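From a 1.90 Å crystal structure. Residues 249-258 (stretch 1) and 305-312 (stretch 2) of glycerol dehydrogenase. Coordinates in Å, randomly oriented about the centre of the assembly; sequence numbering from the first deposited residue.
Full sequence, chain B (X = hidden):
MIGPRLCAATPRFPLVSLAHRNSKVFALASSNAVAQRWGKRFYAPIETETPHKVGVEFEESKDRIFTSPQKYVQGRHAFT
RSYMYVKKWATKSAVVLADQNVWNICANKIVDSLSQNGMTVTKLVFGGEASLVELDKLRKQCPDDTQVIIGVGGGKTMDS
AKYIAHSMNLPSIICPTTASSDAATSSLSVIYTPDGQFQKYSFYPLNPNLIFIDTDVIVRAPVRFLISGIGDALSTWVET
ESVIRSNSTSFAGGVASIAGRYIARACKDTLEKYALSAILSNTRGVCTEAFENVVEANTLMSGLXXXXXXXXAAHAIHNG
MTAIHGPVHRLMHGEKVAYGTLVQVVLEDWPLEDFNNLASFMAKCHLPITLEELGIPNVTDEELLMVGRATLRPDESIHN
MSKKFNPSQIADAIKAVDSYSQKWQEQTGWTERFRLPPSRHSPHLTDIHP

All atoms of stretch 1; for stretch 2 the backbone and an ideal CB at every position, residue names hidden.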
ATOM      1  N   THR B 249      17.785 -31.577  -9.557  1.00 16.04           N
ATOM      2  CA  THR B 249      18.635 -32.029  -8.461  1.00 16.25           C
ATOM      3  C   THR B 249      19.615 -30.926  -8.081  1.00 16.23           C
ATOM      4  O   THR B 249      20.186 -30.266  -8.948  1.00 16.10           O
ATOM      5  CB  THR B 249      19.417 -33.285  -8.868  1.00 16.46           C
ATOM      6  OG1 THR B 249      18.491 -34.324  -9.211  1.00 16.49           O
ATOM      7  CG2 THR B 249      20.304 -33.754  -7.726  1.00 16.44           C
ATOM      8  N   SER B 250      19.809 -30.726  -6.780  1.00 16.39           N
ATOM      9  CA  SER B 250      20.709 -29.691  -6.287  1.00 16.71           C
ATOM     10  C   SER B 250      22.162 -30.117  -6.411  1.00 16.82           C
ATOM     11  O   SER B 250      22.460 -31.276  -6.707  1.00 16.75           O
ATOM     12  CB  SER B 250      20.419 -29.397  -4.816  1.00 16.74           C
ATOM     13  OG  SER B 250      20.924 -30.445  -4.000  1.00 17.16           O
ATOM     14  N   PHE B 251      23.068 -29.176  -6.174  1.00 16.84           N
ATOM     15  CA  PHE B 251      24.489 -29.485  -6.236  1.00 17.25           C
ATOM     16  C   PHE B 251      24.917 -30.236  -4.979  1.00 17.25           C
ATOM     17  O   PHE B 251      26.091 -30.565  -4.813  1.00 17.35           O
ATOM     18  CB  PHE B 251      25.309 -28.204  -6.411  1.00 17.57           C
ATOM     19  CG  PHE B 251      25.721 -27.944  -7.837  1.00 18.22           C
ATOM     20  CD1 PHE B 251      24.779 -27.965  -8.862  1.00 18.26           C
ATOM     21  CD2 PHE B 251      27.051 -27.705  -8.157  1.00 18.41           C
ATOM     22  CE1 PHE B 251      25.156 -27.755 -10.186  1.00 18.33           C
ATOM     23  CE2 PHE B 251      27.440 -27.492  -9.481  1.00 18.61           C
ATOM     24  CZ  PHE B 251      26.489 -27.519 -10.496  1.00 18.55           C
ATOM     25  N   ALA B 252      23.953 -30.496  -4.096  1.00 17.11           N
ATOM     26  CA  ALA B 252      24.203 -31.243  -2.865  1.00 17.08           C
ATOM     27  C   ALA B 252      23.838 -32.703  -3.128  1.00 17.19           C
ATOM     28  O   ALA B 252      24.091 -33.581  -2.300  1.00 17.40           O
ATOM     29  CB  ALA B 252      23.361 -30.690  -1.718  1.00 17.14           C
ATOM     30  N   GLY B 253      23.217 -32.950  -4.280  1.00 17.01           N
ATOM     31  CA  GLY B 253      22.858 -34.305  -4.661  1.00 16.74           C
ATOM     32  C   GLY B 253      21.425 -34.766  -4.459  1.00 16.49           C
ATOM     33  O   GLY B 253      21.121 -35.939  -4.685  1.00 16.95           O
ATOM     34  N   GLY B 254      20.536 -33.871  -4.043  1.00 15.86           N
ATOM     35  CA  GLY B 254      19.156 -34.277  -3.833  1.00 15.04           C
ATOM     36  C   GLY B 254      18.182 -33.143  -4.070  1.00 14.61           C
ATOM     37  O   GLY B 254      18.491 -32.189  -4.792  1.00 14.20           O
ATOM     38  N   VAL B 255      16.997 -33.253  -3.480  1.00 13.99           N
ATOM     39  CA  VAL B 255      15.994 -32.208  -3.612  1.00 13.82           C
ATOM     40  C   VAL B 255      16.507 -31.023  -2.804  1.00 13.56           C
ATOM     41  O   VAL B 255      17.064 -31.200  -1.718  1.00 13.50           O
ATOM     42  CB  VAL B 255      14.630 -32.652  -3.036  1.00 14.21           C
ATOM     43  CG1 VAL B 255      13.646 -31.481  -3.057  1.00 14.33           C
ATOM     44  CG2 VAL B 255      14.079 -33.816  -3.843  1.00 14.57           C
ATOM     45  N   ALA B 256      16.327 -29.820  -3.334  1.00 13.15           N
ATOM     46  CA  ALA B 256      16.785 -28.621  -2.650  1.00 12.88           C
ATOM     47  C   ALA B 256      16.074 -28.395  -1.319  1.00 12.54           C
ATOM     48  O   ALA B 256      14.855 -28.524  -1.221  1.00 12.53           O
ATOM     49  CB  ALA B 256      16.590 -27.404  -3.552  1.00 12.97           C
ATOM     50  N   SER B 257      16.849 -28.057  -0.294  1.00 12.11           N
ATOM     51  CA  SER B 257      16.293 -27.779   1.022  1.00 11.87           C
ATOM     52  C   SER B 257      15.779 -26.339   1.047  1.00 11.63           C
ATOM     53  O   SER B 257      16.161 -25.513   0.216  1.00 11.90           O
ATOM     54  CB  SER B 257      17.372 -27.936   2.096  1.00 11.78           C
ATOM     55  OG  SER B 257      18.378 -26.950   1.929  1.00 11.47           O
ATOM     56  N   ILE B 258      14.906 -26.039   2.000  1.00 11.46           N
ATOM     57  CA  ILE B 258      14.377 -24.689   2.140  1.00 11.09           C
ATOM     58  C   ILE B 258      15.495 -23.809   2.704  1.00 11.08           C
ATOM     59  O   ILE B 258      15.658 -22.656   2.308  1.00 10.87           O
ATOM     60  CB  ILE B 258      13.154 -24.677   3.093  1.00 11.06           C
ATOM     61  CG1 ILE B 258      11.973 -25.383   2.411  1.00 11.16           C
ATOM     62  CG2 ILE B 258      12.778 -23.237   3.473  1.00 10.62           C
ATOM     63  CD1 ILE B 258      10.759 -25.553   3.297  1.00 11.15           C
ATOM     64  N   UNK B 305      24.696 -21.130  -0.510  1.00 13.12           N
ATOM     65  CA  UNK B 305      23.543 -20.830  -1.343  1.00 13.36           C
ATOM     66  C   UNK B 305      23.579 -21.486  -2.708  1.00 13.84           C
ATOM     67  O   UNK B 305      22.545 -21.907  -3.223  1.00 13.79           O
ATOM     68  CB  UNK B 305      23.421 -19.315  -1.519  1.00 13.36           C
ATOM     69  N   UNK B 306      24.761 -21.580  -3.307  1.00 14.39           N
ATOM     70  CA  UNK B 306      24.866 -22.199  -4.620  1.00 15.09           C
ATOM     71  C   UNK B 306      24.978 -23.724  -4.544  1.00 15.11           C
ATOM     72  O   UNK B 306      24.317 -24.432  -5.299  1.00 15.24           O
ATOM     73  CB  UNK B 306      26.075 -21.628  -5.364  1.00 15.09           C
ATOM     74  N   UNK B 307      25.786 -24.237  -3.622  1.00 15.49           N
ATOM     75  CA  UNK B 307      25.957 -25.683  -3.525  1.00 15.74           C
ATOM     76  C   UNK B 307      24.693 -26.411  -3.065  1.00 15.46           C
ATOM     77  O   UNK B 307      24.418 -27.533  -3.505  1.00 15.23           O
ATOM     78  CB  UNK B 307      27.105 -25.999  -2.564  1.00 15.74           C
ATOM     79  N   UNK B 308      23.924 -25.778  -2.185  1.00 14.70           N
ATOM     80  CA  UNK B 308      22.698 -26.387  -1.697  1.00 14.45           C
ATOM     81  C   UNK B 308      21.536 -26.102  -2.621  1.00 14.43           C
ATOM     82  O   UNK B 308      20.458 -26.689  -2.493  1.00 14.39           O
ATOM     83  CB  UNK B 308      22.379 -25.890  -0.286  1.00 14.45           C
ATOM     84  N   UNK B 309      21.779 -25.191  -3.556  1.00 14.46           N
ATOM     85  CA  UNK B 309      20.793 -24.860  -4.563  1.00 14.57           C
ATOM     86  C   UNK B 309      21.396 -25.472  -5.814  1.00 14.82           C
ATOM     87  O   UNK B 309      21.363 -26.692  -5.996  1.00 14.85           O
ATOM     88  CB  UNK B 309      20.524 -23.359  -4.687  1.00 14.57           C
ATOM     89  N   UNK B 310      21.984 -24.635  -6.665  1.00 14.68           N
ATOM     90  CA  UNK B 310      22.609 -25.155  -7.862  1.00 14.53           C
ATOM     91  C   UNK B 310      23.040 -24.087  -8.844  1.00 14.41           C
ATOM     92  O   UNK B 310      22.657 -22.922  -8.721  1.00 14.40           O
ATOM     93  CB  UNK B 310      21.650 -26.123  -8.558  1.00 14.53           C
ATOM     94  N   UNK B 311      23.853 -24.495  -9.813  1.00 14.34           N
ATOM     95  CA  UNK B 311      24.324 -23.600 -10.856  1.00 14.12           C
ATOM     96  C   UNK B 311      23.386 -23.793 -12.043  1.00 13.94           C
ATOM     97  O   UNK B 311      22.747 -24.841 -12.176  1.00 14.04           O
ATOM     98  CB  UNK B 311      25.782 -23.873 -11.229  1.00 14.12           C
ATOM     99  N   UNK B 312      23.294 -22.783 -12.896  1.00 13.62           N
ATOM    100  CA  UNK B 312      22.423 -22.873 -14.057  1.00 13.50           C
ATOM    101  C   UNK B 312      23.105 -22.322 -15.307  1.00 13.63           C
ATOM    102  O   UNK B 312      24.225 -22.720 -15.636  1.00 13.55           O
ATOM    103  CB  UNK B 312      21.115 -22.123 -13.796  1.00 13.50           C
TER

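Stretch 1 offers a type I turn, Ser250 to Gly253, with the Phe251 ring projecting from it toward the other stretch. Position 305 is helical, and its ideal CB finds nothing of stretch 1 within 5.5 Å; the residue is Gly305.

At 306, also helical, CA-to-CB points sideways and the ideal CB has nothing of stretch 1 within 5.5 Å, so a short side chain would miss Phe251 while a long apolar one could swing back to it. The residue is Phe306, whose CE1 lies 4.2 Å from Phe251 CD2; the Phe251 atom sits at the edge of the Phe306 ring.

Position 307 points sideways, with its ideal CB 4.8 Å from Phe251 CB. An extended chain, apolar or polar, could run past the turn. Phe251 O is an acceptor, so a side chain ending in a donor could reach for it, and an acid would need a bridging water. Glu307 is extended (chi1 and chi2 both t), and water 1 donates to both acceptors, 2.8 Å to Phe251 O and 2.5 Å to Glu307 OE1.

At 308 CA-to-CB points away, yet the ideal CB stands 4.7 Å from Ser257 OG and 5.1 Å from Ala252 CB. A small or medium polar residue would suit, as would a modest apolar one against the alanine. Asn308 brings its OD1 to 3.9 Å from Ala252 CB, a packing contact. Its side-chain polar atoms are satisfied by partners outside the two stretches, while Asn308 O receives hydrogen bonds from water 2 (2.7 Å) and water 3 (3.0 Å), which link it to Ser257 N and Ser257 O respectively.

Position 309 has phi/psi -109/-103, and its ideal CB would lie 2.9 Å from the carbonyl O of Gly305, a clash within its own stretch. Glycine is the natural reading, and Gly309 is found. Its carbonyl makes the one direct hydrogen bond between the stretches, Phe251 N to Gly309 O at 3.0 Å, which anchors the turn.

At 310 the extended angles (171/167) favour glycine, and an ideal CB would come 3.6 Å from Phe251 CD1 and 4.3 Å from Ser250 CA, leaving little room for anything bulky. Gly310 lets the ring approach the backbone, its CA 3.7 Å from Phe251 CD1.

Position 311 starts sideways, its ideal CB 3.8 Å from Phe251 CZ; leucine, isoleucine or methionine could cover the ring. Leu311 (m, t) places CG over one face, 4.1 Å from the Phe251 ring centroid, and CD1 3.7 Å from Phe251 CE2.

Position 312, beyond contact, precedes a helix, where serine or aspartate often caps; the residue is Ala312.

Stretch 2 (305-312) GFENGGLA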
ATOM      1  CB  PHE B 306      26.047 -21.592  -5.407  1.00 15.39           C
ATOM      2  CG  PHE B 306      27.305 -22.421  -5.391  1.00 16.17           C
ATOM      3  CD1 PHE B 306      27.413 -23.571  -6.169  1.00 16.45           C
ATOM      4  CD2 PHE B 306      28.392 -22.036  -4.612  1.00 16.48           C
ATOM      5  CE1 PHE B 306      28.587 -24.325  -6.171  1.00 16.75           C
ATOM      6  CE2 PHE B 306      29.570 -22.784  -4.609  1.00 16.85           C
ATOM      7  CZ  PHE B 306      29.665 -23.932  -5.391  1.00 16.68           C
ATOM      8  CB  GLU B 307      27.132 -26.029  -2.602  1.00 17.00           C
ATOM      9  CG  GLU B 307      27.516 -27.505  -2.647  1.00 18.82           C
ATOM     10  CD  GLU B 307      28.817 -27.820  -1.919  1.00 20.12           C
ATOM     11  OE1 GLU B 307      29.255 -28.988  -1.977  1.00 20.99           O
ATOM     12  OE2 GLU B 307      29.403 -26.914  -1.289  1.00 21.23           O
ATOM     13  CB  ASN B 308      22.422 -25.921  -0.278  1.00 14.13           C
ATOM     14  CG  ASN B 308      23.344 -26.590   0.713  1.00 13.93           C
ATOM     15  OD1 ASN B 308      23.269 -27.805   0.912  1.00 13.37           O
ATOM     16  ND2 ASN B 308      24.239 -25.816   1.314  1.00 13.31           N
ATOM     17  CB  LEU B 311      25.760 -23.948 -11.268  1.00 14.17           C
ATOM     18  CG  LEU B 311      26.840 -23.836 -10.189  1.00 14.28           C
ATOM     19  CD1 LEU B 311      28.207 -24.157 -10.789  1.00 14.16           C
ATOM     20  CD2 LEU B 311      26.828 -22.423  -9.603  1.00 14.27           C
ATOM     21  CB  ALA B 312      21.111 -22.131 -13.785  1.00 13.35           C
TER
HETATM   22  O   HOH W   1      28.197 -30.966  -3.079  1.00 31.40           O
HETATM   23  O   HOH W   2      19.801 -28.123  -0.250  1.00 13.34           O
HETATM   24  O   HOH W   3      18.410 -24.979  -1.232  1.00 13.35           O
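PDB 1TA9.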